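Long-range contacts in MxaA (Stigmatella aurantiaca, PDB 4W4T), which reduces the thioester-bound product of the myxalamid PKS-NRPS assembly line toward a primary alcohol through its terminal NADPH-dependent reductase domain, the part described here: residues Leu55-Leu60 against Asp80-Cys85; Leu139-Asp144 against Thr178-Lys183; Gly273-Val278 against Tyr330-Leu335. One frame throughout, in Å; residues are numbered along the deposited sequence.

Contact 1: Leu55-Leu60 against Asp80-Cys85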
loop_
_atom_site.group_PDB
_atom_site.type_symbol
_atom_site.label_atom_id
_atom_site.label_comp_id
_atom_site.label_asym_id
_atom_site.label_seq_id
_atom_site.Cartn_x
_atom_site.Cartn_y
_atom_site.Cartn_z
ATOM N N LEU A 55 1.500 6.854 -44.749
ATOM C CA LEU A 55 1.954 5.926 -43.709
ATOM C C LEU A 55 1.363 4.547 -43.926
ATOM O O LEU A 55 0.141 4.386 -43.946
ATOM C CB LEU A 55 1.562 6.412 -42.311
ATOM C CG LEU A 55 2.178 7.668 -41.682
ATOM C CD1 LEU A 55 1.563 7.906 -40.316
ATOM C CD2 LEU A 55 3.691 7.574 -41.576
ATOM N N ARG A 56 2.233 3.549 -44.056
ATOM C CA ARG A 56 1.794 2.186 -44.311
ATOM C C ARG A 56 1.585 1.424 -42.997
ATOM O O ARG A 56 0.696 0.580 -42.883
ATOM C CB ARG A 56 2.813 1.465 -45.206
ATOM C CG ARG A 56 3.071 2.136 -46.562
ATOM C CD ARG A 56 4.402 1.685 -47.158
ATOM N NE ARG A 56 5.496 2.173 -46.333
ATOM C CZ ARG A 56 6.786 2.045 -46.621
ATOM N NH1 ARG A 56 7.191 1.454 -47.744
ATOM N NH2 ARG A 56 7.676 2.537 -45.779
ATOM N N THR A 57 2.419 1.729 -42.004
ATOM C CA THR A 57 2.437 0.978 -40.751
ATOM C C THR A 57 2.708 1.864 -39.551
ATOM O O THR A 57 3.427 2.857 -39.645
ATOM C CB THR A 57 3.533 -0.091 -40.748
ATOM O OG1 THR A 57 4.775 0.578 -40.941
ATOM C CG2 THR A 57 3.326 -1.111 -41.864
ATOM N N ILE A 58 2.150 1.471 -38.419
ATOM C CA ILE A 58 2.288 2.225 -37.181
ATOM C C ILE A 58 2.535 1.285 -36.017
ATOM O O ILE A 58 1.863 0.261 -35.881
ATOM C CB ILE A 58 1.016 3.074 -36.908
ATOM C CG1 ILE A 58 0.923 4.207 -37.934
ATOM C CG2 ILE A 58 1.024 3.578 -35.474
ATOM C CD1 ILE A 58 -0.374 5.035 -37.877
ATOM N N LEU A 59 3.503 1.617 -35.167
ATOM C CA LEU A 59 3.672 0.874 -33.932
ATOM C C LEU A 59 3.013 1.603 -32.761
ATOM O O LEU A 59 3.325 2.761 -32.492
ATOM C CB LEU A 59 5.149 0.648 -33.621
ATOM C CG LEU A 59 5.399 -0.051 -32.278
ATOM C CD1 LEU A 59 4.919 -1.490 -32.285
ATOM C CD2 LEU A 59 6.875 0.025 -31.872
ATOM N N LEU A 60 2.104 0.918 -32.081
ATOM C CA LEU A 60 1.461 1.468 -30.888
ATOM C C LEU A 60 1.917 0.720 -29.649
ATOM O O LEU A 60 1.835 -0.499 -29.579
ATOM C CB LEU A 60 -0.068 1.392 -31.003
ATOM C CG LEU A 60 -0.885 1.886 -29.796
ATOM C CD1 LEU A 60 -0.592 3.360 -29.495
ATOM C CD2 LEU A 60 -2.379 1.656 -30.047
ATOM N N ASP A 80 -5.338 4.366 -42.674
ATOM C CA ASP A 80 -5.464 3.033 -43.248
ATOM C C ASP A 80 -4.146 2.271 -43.089
ATOM O O ASP A 80 -3.809 1.414 -43.903
ATOM C CB ASP A 80 -5.887 3.099 -44.717
ATOM C CG ASP A 80 -4.858 3.774 -45.599
ATOM O OD1 ASP A 80 -4.005 4.513 -45.069
ATOM O OD2 ASP A 80 -4.905 3.572 -46.831
ATOM N N ALA A 81 -3.404 2.596 -42.034
ATOM C CA ALA A 81 -2.153 1.898 -41.753
ATOM C C ALA A 81 -2.431 0.628 -40.952
ATOM O O ALA A 81 -3.410 0.553 -40.228
ATOM C CB ALA A 81 -1.189 2.805 -41.001
ATOM N N ARG A 82 -1.579 -0.380 -41.101
ATOM C CA ARG A 82 -1.656 -1.532 -40.215
ATOM C C ARG A 82 -1.082 -1.099 -38.870
ATOM O O ARG A 82 -0.055 -0.431 -38.830
ATOM C CB ARG A 82 -0.899 -2.731 -40.803
ATOM C CG ARG A 82 -1.563 -3.265 -42.080
ATOM C CD ARG A 82 -0.961 -4.562 -42.570
ATOM N NE ARG A 82 0.446 -4.405 -42.912
ATOM C CZ ARG A 82 1.437 -4.987 -42.253
ATOM N NH1 ARG A 82 1.168 -5.780 -41.221
ATOM N NH2 ARG A 82 2.692 -4.785 -42.629
ATOM N N ILE A 83 -1.762 -1.441 -37.786
ATOM C CA ILE A 83 -1.348 -0.986 -36.463
ATOM C C ILE A 83 -0.689 -2.120 -35.696
ATOM O O ILE A 83 -1.366 -2.987 -35.145
ATOM C CB ILE A 83 -2.536 -0.438 -35.618
ATOM C CG1 ILE A 83 -3.449 0.486 -36.445
ATOM C CG2 ILE A 83 -2.009 0.256 -34.351
ATOM C CD1 ILE A 83 -2.776 1.741 -36.975
ATOM N N TYR A 84 0.638 -2.098 -35.660
ATOM C CA TYR A 84 1.396 -3.034 -34.847
ATOM C C TYR A 84 1.260 -2.655 -33.380
ATOM O O TYR A 84 1.519 -1.512 -33.021
ATOM C CB TYR A 84 2.869 -3.038 -35.256
ATOM C CG TYR A 84 3.127 -3.648 -36.617
ATOM C CD1 TYR A 84 2.791 -2.974 -37.787
ATOM C CD2 TYR A 84 3.719 -4.898 -36.728
ATOM C CE1 TYR A 84 3.035 -3.542 -39.039
ATOM C CE2 TYR A 84 3.965 -5.471 -37.968
ATOM C CZ TYR A 84 3.622 -4.793 -39.115
ATOM O OH TYR A 84 3.882 -5.379 -40.338
ATOM N N CYS A 85 0.868 -3.613 -32.550
ATOM C CA CYS A 85 0.653 -3.364 -31.130
ATOM C C CYS A 85 1.546 -4.205 -30.229
ATOM O O CYS A 85 1.391 -5.412 -30.147
ATOM C CB CYS A 85 -0.805 -3.620 -30.763
ATOM S SG CYS A 85 -1.942 -2.508 -31.592
#

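Contact 2: Leu139-Asp144 against Thr178-Lys183. With ACT (acetate ion), chain C.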
loop_
_atom_site.group_PDB
_atom_site.type_symbol
_atom_site.label_atom_id
_atom_site.label_comp_id
_atom_site.label_asym_id
_atom_site.label_seq_id
_atom_site.Cartn_x
_atom_site.Cartn_y
_atom_site.Cartn_z
ATOM N N LEU A 139 11.488 -5.266 -37.180
ATOM C CA LEU A 139 10.548 -4.218 -36.795
ATOM C C LEU A 139 11.069 -2.858 -37.263
ATOM O O LEU A 139 10.294 -2.004 -37.699
ATOM C CB LEU A 139 10.322 -4.230 -35.280
ATOM C CG LEU A 139 9.135 -3.427 -34.743
ATOM C CD1 LEU A 139 7.831 -4.042 -35.209
ATOM C CD2 LEU A 139 9.184 -3.352 -33.212
ATOM N N SER A 140 12.389 -2.678 -37.210
ATOM C CA SER A 140 13.023 -1.430 -37.614
ATOM C C SER A 140 12.906 -1.176 -39.123
ATOM O O SER A 140 13.160 -0.061 -39.580
ATOM C CB SER A 140 14.503 -1.415 -37.233
ATOM O OG SER A 140 15.301 -2.045 -38.236
ATOM N N GLU A 141 12.579 -2.223 -39.879
ATOM C CA GLU A 141 12.386 -2.094 -41.327
ATOM C C GLU A 141 10.917 -1.837 -41.668
ATOM O O GLU A 141 10.599 -1.196 -42.674
ATOM C CB GLU A 141 12.872 -3.357 -42.049
ATOM C CG GLU A 141 14.363 -3.586 -41.963
ATOM C CD GLU A 141 14.753 -5.033 -42.252
ATOM O OE1 GLU A 141 13.849 -5.867 -42.504
ATOM O OE2 GLU A 141 15.968 -5.331 -42.208
ATOM N N GLU A 142 10.027 -2.341 -40.823
ATOM C CA GLU A 142 8.606 -2.385 -41.154
ATOM C C GLU A 142 7.809 -1.139 -40.729
ATOM O O GLU A 142 6.888 -0.709 -41.439
ATOM C CB GLU A 142 7.997 -3.645 -40.541
ATOM C CG GLU A 142 8.589 -4.920 -41.156
ATOM C CD GLU A 142 7.817 -6.185 -40.816
ATOM O OE1 GLU A 142 7.016 -6.176 -39.857
ATOM O OE2 GLU A 142 8.010 -7.197 -41.522
ATOM N N ILE A 143 8.193 -0.534 -39.611
ATOM C CA ILE A 143 7.381 0.533 -38.997
ATOM C C ILE A 143 7.627 1.916 -39.570
ATOM O O ILE A 143 8.775 2.346 -39.688
ATOM C CB ILE A 143 7.633 0.603 -37.480
ATOM C CG1 ILE A 143 7.290 -0.728 -36.834
ATOM C CG2 ILE A 143 6.821 1.777 -36.841
ATOM C CD1 ILE A 143 5.871 -1.189 -37.081
ATOM N N ASP A 144 6.552 2.633 -39.914
ATOM C CA ASP A 144 6.716 3.973 -40.458
ATOM C C ASP A 144 6.680 5.034 -39.364
ATOM O O ASP A 144 7.380 6.041 -39.443
ATOM C CB ASP A 144 5.629 4.286 -41.507
ATOM C CG ASP A 144 5.838 3.531 -42.831
ATOM O OD1 ASP A 144 6.953 3.022 -43.089
ATOM O OD2 ASP A 144 4.887 3.474 -43.632
ATOM N N THR A 178 15.278 5.308 -34.600
ATOM C CA THR A 178 16.475 5.735 -35.307
ATOM C C THR A 178 17.231 4.564 -35.938
ATOM O O THR A 178 18.326 4.751 -36.452
ATOM C CB THR A 178 17.447 6.500 -34.380
ATOM O OG1 THR A 178 17.752 5.694 -33.231
ATOM C CG2 THR A 178 16.840 7.830 -33.935
ATOM N N ARG A 179 16.649 3.368 -35.894
ATOM C CA ARG A 179 17.305 2.171 -36.429
ATOM C C ARG A 179 16.842 1.901 -37.861
ATOM O O ARG A 179 15.644 1.798 -38.115
ATOM C CB ARG A 179 17.013 0.954 -35.549
ATOM C CG ARG A 179 17.698 -0.358 -36.004
ATOM C CD ARG A 179 19.202 -0.314 -35.774
ATOM N NE ARG A 179 19.536 0.010 -34.385
ATOM C CZ ARG A 179 19.731 -0.876 -33.407
ATOM N NH1 ARG A 179 19.621 -2.185 -33.614
ATOM N NH2 ARG A 179 20.015 -0.432 -32.190
ATOM N N THR A 180 17.805 1.744 -38.765
ATOM C CA THR A 180 17.524 1.408 -40.154
ATOM C C THR A 180 17.002 2.618 -40.911
ATOM O O THR A 180 17.657 3.131 -41.819
ATOM C CB THR A 180 16.497 0.266 -40.261
ATOM O OG1 THR A 180 16.968 -0.874 -39.532
ATOM C CG2 THR A 180 16.281 -0.122 -41.717
ATOM N N ARG A 181 15.816 3.072 -40.526
ATOM C CA ARG A 181 15.198 4.237 -41.152
ATOM C C ARG A 181 14.391 5.040 -40.136
ATOM O O ARG A 181 13.802 4.481 -39.212
ATOM C CB ARG A 181 14.314 3.821 -42.320
ATOM C CG ARG A 181 13.178 2.870 -41.980
ATOM C CD ARG A 181 12.485 2.489 -43.284
ATOM N NE ARG A 181 11.296 1.673 -43.127
ATOM C CZ ARG A 181 10.074 2.174 -42.996
ATOM N NH1 ARG A 181 9.908 3.489 -42.981
ATOM N NH2 ARG A 181 9.029 1.369 -42.888
ATOM N N ILE A 182 14.391 6.352 -40.325
ATOM C CA ILE A 182 13.778 7.288 -39.384
ATOM C C ILE A 182 12.278 7.106 -39.255
ATOM O O ILE A 182 11.561 6.973 -40.252
ATOM C CB ILE A 182 14.077 8.744 -39.791
ATOM C CG1 ILE A 182 15.584 8.979 -39.820
ATOM C CG2 ILE A 182 13.379 9.742 -38.837
ATOM C CD1 ILE A 182 16.286 8.455 -38.583
ATOM N N LYS A 183 11.803 7.093 -38.008
ATOM C CA LYS A 183 10.392 6.931 -37.721
ATOM C C LYS A 183 9.906 8.051 -36.803
ATOM O O LYS A 183 10.354 8.159 -35.660
ATOM C CB LYS A 183 10.121 5.567 -37.077
ATOM C CG LYS A 183 10.728 4.395 -37.835
ATOM C CD LYS A 183 10.529 3.084 -37.094
ATOM C CE LYS A 183 11.351 1.931 -37.743
ATOM N NZ LYS A 183 12.817 2.218 -37.749
HETATM C C ACT C . 20.947 -3.545 -30.219
HETATM O O ACT C . 21.146 -4.414 -29.304
HETATM O OXT ACT C . 20.657 -3.876 -31.418
HETATM C CH3 ACT C . 21.080 -2.084 -29.892
HETATM O O HOH W 1 8.907 7.167 -41.402
#

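Contact 3: Gly273-Val278 against Tyr330-Leu335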
loop_
_atom_site.group_PDB
_atom_site.type_symbol
_atom_site.label_atom_id
_atom_site.label_comp_id
_atom_site.label_asym_id
_atom_site.label_seq_id
_atom_site.Cartn_x
_atom_site.Cartn_y
_atom_site.Cartn_z
ATOM N N GLY A 273 -20.079 9.223 2.514
ATOM C CA GLY A 273 -21.089 10.269 2.548
ATOM C C GLY A 273 -20.479 11.634 2.805
ATOM O O GLY A 273 -21.161 12.565 3.218
ATOM N N VAL A 274 -19.173 11.751 2.588
ATOM C CA VAL A 274 -18.488 13.014 2.818
ATOM C C VAL A 274 -17.382 13.258 1.784
ATOM O O VAL A 274 -16.686 12.331 1.364
ATOM C CB VAL A 274 -17.917 13.076 4.250
ATOM C CG1 VAL A 274 -16.867 11.992 4.474
ATOM C CG2 VAL A 274 -17.344 14.443 4.518
ATOM N N ALA A 275 -17.242 14.510 1.357
ATOM C CA ALA A 275 -16.242 14.875 0.349
ATOM C C ALA A 275 -15.433 16.064 0.852
ATOM O O ALA A 275 -15.930 16.846 1.676
ATOM C CB ALA A 275 -16.914 15.201 -0.980
ATOM N N PRO A 276 -14.190 16.210 0.363
ATOM C CA PRO A 276 -13.325 17.285 0.853
ATOM C C PRO A 276 -13.514 18.582 0.090
ATOM O O PRO A 276 -13.702 18.550 -1.128
ATOM C CB PRO A 276 -11.919 16.724 0.614
ATOM C CG PRO A 276 -12.077 15.887 -0.604
ATOM C CD PRO A 276 -13.451 15.277 -0.516
ATOM N N SER A 277 -13.465 19.710 0.785
ATOM C CA SER A 277 -13.385 20.977 0.087
ATOM C C SER A 277 -11.906 21.219 -0.184
ATOM O O SER A 277 -11.117 21.423 0.734
ATOM C CB SER A 277 -14.011 22.122 0.892
ATOM O OG SER A 277 -13.451 22.214 2.186
ATOM N N VAL A 278 -11.517 21.119 -1.445
ATOM C CA VAL A 278 -10.148 21.405 -1.833
ATOM C C VAL A 278 -10.177 22.667 -2.682
ATOM O O VAL A 278 -11.191 22.957 -3.320
ATOM C CB VAL A 278 -9.510 20.235 -2.596
ATOM C CG1 VAL A 278 -9.438 19.000 -1.705
ATOM C CG2 VAL A 278 -10.302 19.925 -3.853
ATOM N N TYR A 330 -26.395 11.170 -4.782
ATOM C CA TYR A 330 -25.541 10.757 -3.675
ATOM C C TYR A 330 -25.382 11.860 -2.639
ATOM O O TYR A 330 -24.996 12.979 -2.966
ATOM C CB TYR A 330 -24.162 10.344 -4.186
ATOM C CG TYR A 330 -24.174 9.102 -5.048
ATOM C CD1 TYR A 330 -24.661 7.904 -4.556
ATOM C CD2 TYR A 330 -23.680 9.128 -6.348
ATOM C CE1 TYR A 330 -24.675 6.767 -5.333
ATOM C CE2 TYR A 330 -23.696 7.996 -7.136
ATOM C CZ TYR A 330 -24.194 6.815 -6.616
ATOM O OH TYR A 330 -24.203 5.680 -7.385
ATOM N N GLY A 331 -25.659 11.541 -1.384
ATOM C CA GLY A 331 -25.425 12.499 -0.321
ATOM C C GLY A 331 -23.947 12.743 -0.085
ATOM O O GLY A 331 -23.157 11.806 -0.062
ATOM N N LEU A 332 -23.576 14.006 0.082
ATOM C CA LEU A 332 -22.199 14.375 0.367
ATOM C C LEU A 332 -22.150 15.560 1.324
ATOM O O LEU A 332 -22.495 16.690 0.957
ATOM C CB LEU A 332 -21.448 14.711 -0.930
ATOM C CG LEU A 332 -21.146 13.587 -1.925
ATOM C CD1 LEU A 332 -20.451 14.171 -3.150
ATOM C CD2 LEU A 332 -20.282 12.482 -1.298
ATOM N N ARG A 333 -21.738 15.301 2.560
ATOM C CA ARG A 333 -21.355 16.379 3.464
ATOM C C ARG A 333 -19.992 16.875 3.032
ATOM O O ARG A 333 -19.181 16.099 2.523
ATOM C CB ARG A 333 -21.308 15.907 4.925
ATOM C CG ARG A 333 -22.587 15.296 5.438
ATOM C CD ARG A 333 -22.514 15.059 6.951
ATOM N NE ARG A 333 -21.280 14.375 7.323
ATOM C CZ ARG A 333 -21.084 13.068 7.196
ATOM N NH1 ARG A 333 -22.054 12.293 6.721
ATOM N NH2 ARG A 333 -19.918 12.536 7.546
ATOM N N VAL A 334 -19.723 18.159 3.208
ATOM C CA VAL A 334 -18.401 18.671 2.869
ATOM C C VAL A 334 -17.591 18.983 4.121
ATOM O O VAL A 334 -18.092 19.589 5.065
ATOM C CB VAL A 334 -18.484 19.928 1.996
ATOM C CG1 VAL A 334 -17.090 20.416 1.642
ATOM C CG2 VAL A 334 -19.240 19.616 0.735
ATOM N N LEU A 335 -16.333 18.572 4.105
ATOM C CA LEU A 335 -15.397 18.836 5.184
ATOM C C LEU A 335 -14.084 19.389 4.658
ATOM O O LEU A 335 -13.649 19.031 3.556
ATOM C CB LEU A 335 -15.103 17.557 5.962
ATOM C CG LEU A 335 -16.167 16.874 6.798
ATOM C CD1 LEU A 335 -15.566 15.566 7.288
ATOM C CD2 LEU A 335 -16.573 17.763 7.968
#

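Contact 1: Leu55-Leu60 against Asp80-Cys85
Ile58 and Ile83 stand side by side on adjacent parallel strands and point the same way, with Ile83 CD1 lodged against Ile58 CB at 4.0 Å. The two branches of Ile83 part from one another: CG1 lies beside the backbone N (chi1 -44°) and leads to Ile58, while CG2 lies beside the carbonyl carbon and reaches forward to Leu60 CB, also at 4.0 Å. Ile58 turns its own CD1 back toward Ala81 CB, 3.9 Å away. The Ala81 methyl in turn is a small knob pressed against the Leu55 carbonyl, Ala81 CB to Leu55 O being 3.6 Å.

Helix 66-78, which connects the two strands, packs over this face and sets Leu72 against both Leu60 and Ile83. Strand, helix and strand thus form the opening beta-alpha-beta crossover of the Rossmann fold, and the turn after the first strand and the start of the helix carry the NADPH-binding residues Thr64 to Leu67. Backbone bonds join the strands, the straightest running from Leu60 N to Tyr84 O at 2.7 Å and 175°.

On the other face the Thr57 methyl fills the notch between Tyr84 and Arg82. Its CG2 meets the ring edge at Tyr84 CE1, 3.7 Å away, because the ring, with CG beside the backbone N (chi1 -70°), is laid back along the strand. Leu59 crosses Tyr84 at about a right angle, its CD1 bearing on the Tyr84 CB. Beyond the ring, Arg82 NH2 donates to Tyr84 OH at 2.6 Å, the hydroxyl being tilted from the guanidinium plane. Were Tyr84 cut back to an alanine, the Thr57 methyl and Ile143 would probably face a gap and the Arg82 guanidinium would probably swing loose without its hydroxyl partner. Thr57 OG1 turns to the Glu142 carbonyl.

Contact 2: Leu139-Asp144 against Thr178-Lys183
The C-terminal end of helix 133-142, on the flank of the Rossmann domain, is met by the loop that leads from helix 159-177 into strand 185-188, and Arg181 and Lys183 of that loop reach carbonyls of its last turn. Arg181 is extended from CG to NE and presents the edge of its guanidinium to both partners. Side-on, Arg181 NE and NH2 each donate to Glu141 O at 3.0 Å, approaching from one face of the carbonyl and well above its plane. End-on, NH2 and NH1 converge on Asp144 OD1 in a salt bridge whose shorter arm, Arg181 NH2 to Asp144 OD1, is 2.7 Å. Carboxylate and guanidinium planes are turned 67° apart. Asp144 OD1 also pairs with Arg56, so one carboxylate probably screens two arginines from each other.

Lys183 runs across Ile143 at about a right angle, with its CD 3.8 Å from Ile143 CB. The chain then bends at its last torsion (chi4 60°), bringing Lys183 NZ to Ser140 O at 2.9 Å; the same ammonium donates to Arg181 O and, beyond the loop, to Leu176 O. Carbonyls thus surround this buried charge. At the far side of the loop, Arg179 CG packs on Ser140 CB at 3.6 Å. A water lies 2.7 Å from Asp144 O and 2.9 Å from Ile182 O.

Contact 3: Gly273-Val278 against Tyr330-Leu335
Arg333 N donates to Gly273 O at 2.9 Å, the first of four backbone hydrogen bonds that zip the two segments together in parallel. Arg333 then returns its carbonyl: Ala275 N reaches Arg333 O at 2.8 Å, nearly in line with the C=O bond. The Ala275 carbonyl receives Leu335 N, and the Leu335 carbonyl receives Ser277 N at 2.9 Å, this last donor being tilted 35° from the carbonyl plane. Ala275, Arg333 and Leu335 therefore use both N and O across the pair. The backbones of Val274 and Pro276 offer CA-H groups to the other strand, Val274 CA lying 3.2 Å from Arg333 O, and their carbonyls look outward: Val274 O is taken by the indole NH of Trp340 and Pro276 O weakly by that of Trp322.

These strands make a small two-stranded parallel sheet of their own, separate from the large Rossmann sheet and lying away from the NADPH-binding residues. Its first strand follows directly on helix 261-272, which ends in a Schellman motif with Gly273, at positive phi, as the C' residue. Val274 N is satisfied there by Cys269 O, and Gly273 N by Val270 O.

The Arg333 side chain bends at chi3 (-49°) and folds its guanidinium back over the first strand. Gly273 O sits above one face of that group, off toward the rim, and Val274 CB is 3.9 Å from Arg333 NH2. Glu343 offers the guanidinium a long, weak ion pair. On the sheet face that carries Arg333, Val274 and Leu335 cross at about a right angle and are tightly packed, with Val274 CG2 at 3.5 Å from Leu335 CD1. On the reverse face Val334 CG1 rests on Ser277 CB at 3.6 Å, while Ala275 CB faces Leu332 CD1 at 4.3 Å.

In the fold
From the N terminus, contact 1 closes first, bringing strand 82-87 back beside strand 57-61 after the intervening helix 66-78. Contact 2 closes a longer loop, through strand 145-148 and helix 159-177, which returns the chain to the end of helix 133-142. Contact 3 closes the longest, pairing 273-278 with 330-335 outside the main sheet. The three follow in series, and none nests within or crosses another. Contacts 1 and 2 nevertheless touch: Tyr84 CD1 packs on Ile143 CD1 at 3.6 Å, tying one face of the Rossmann sheet to the residue that follows helix 133-142. Contact 3 lies across the chain's centre, about 46 Å from contact 1 between centres.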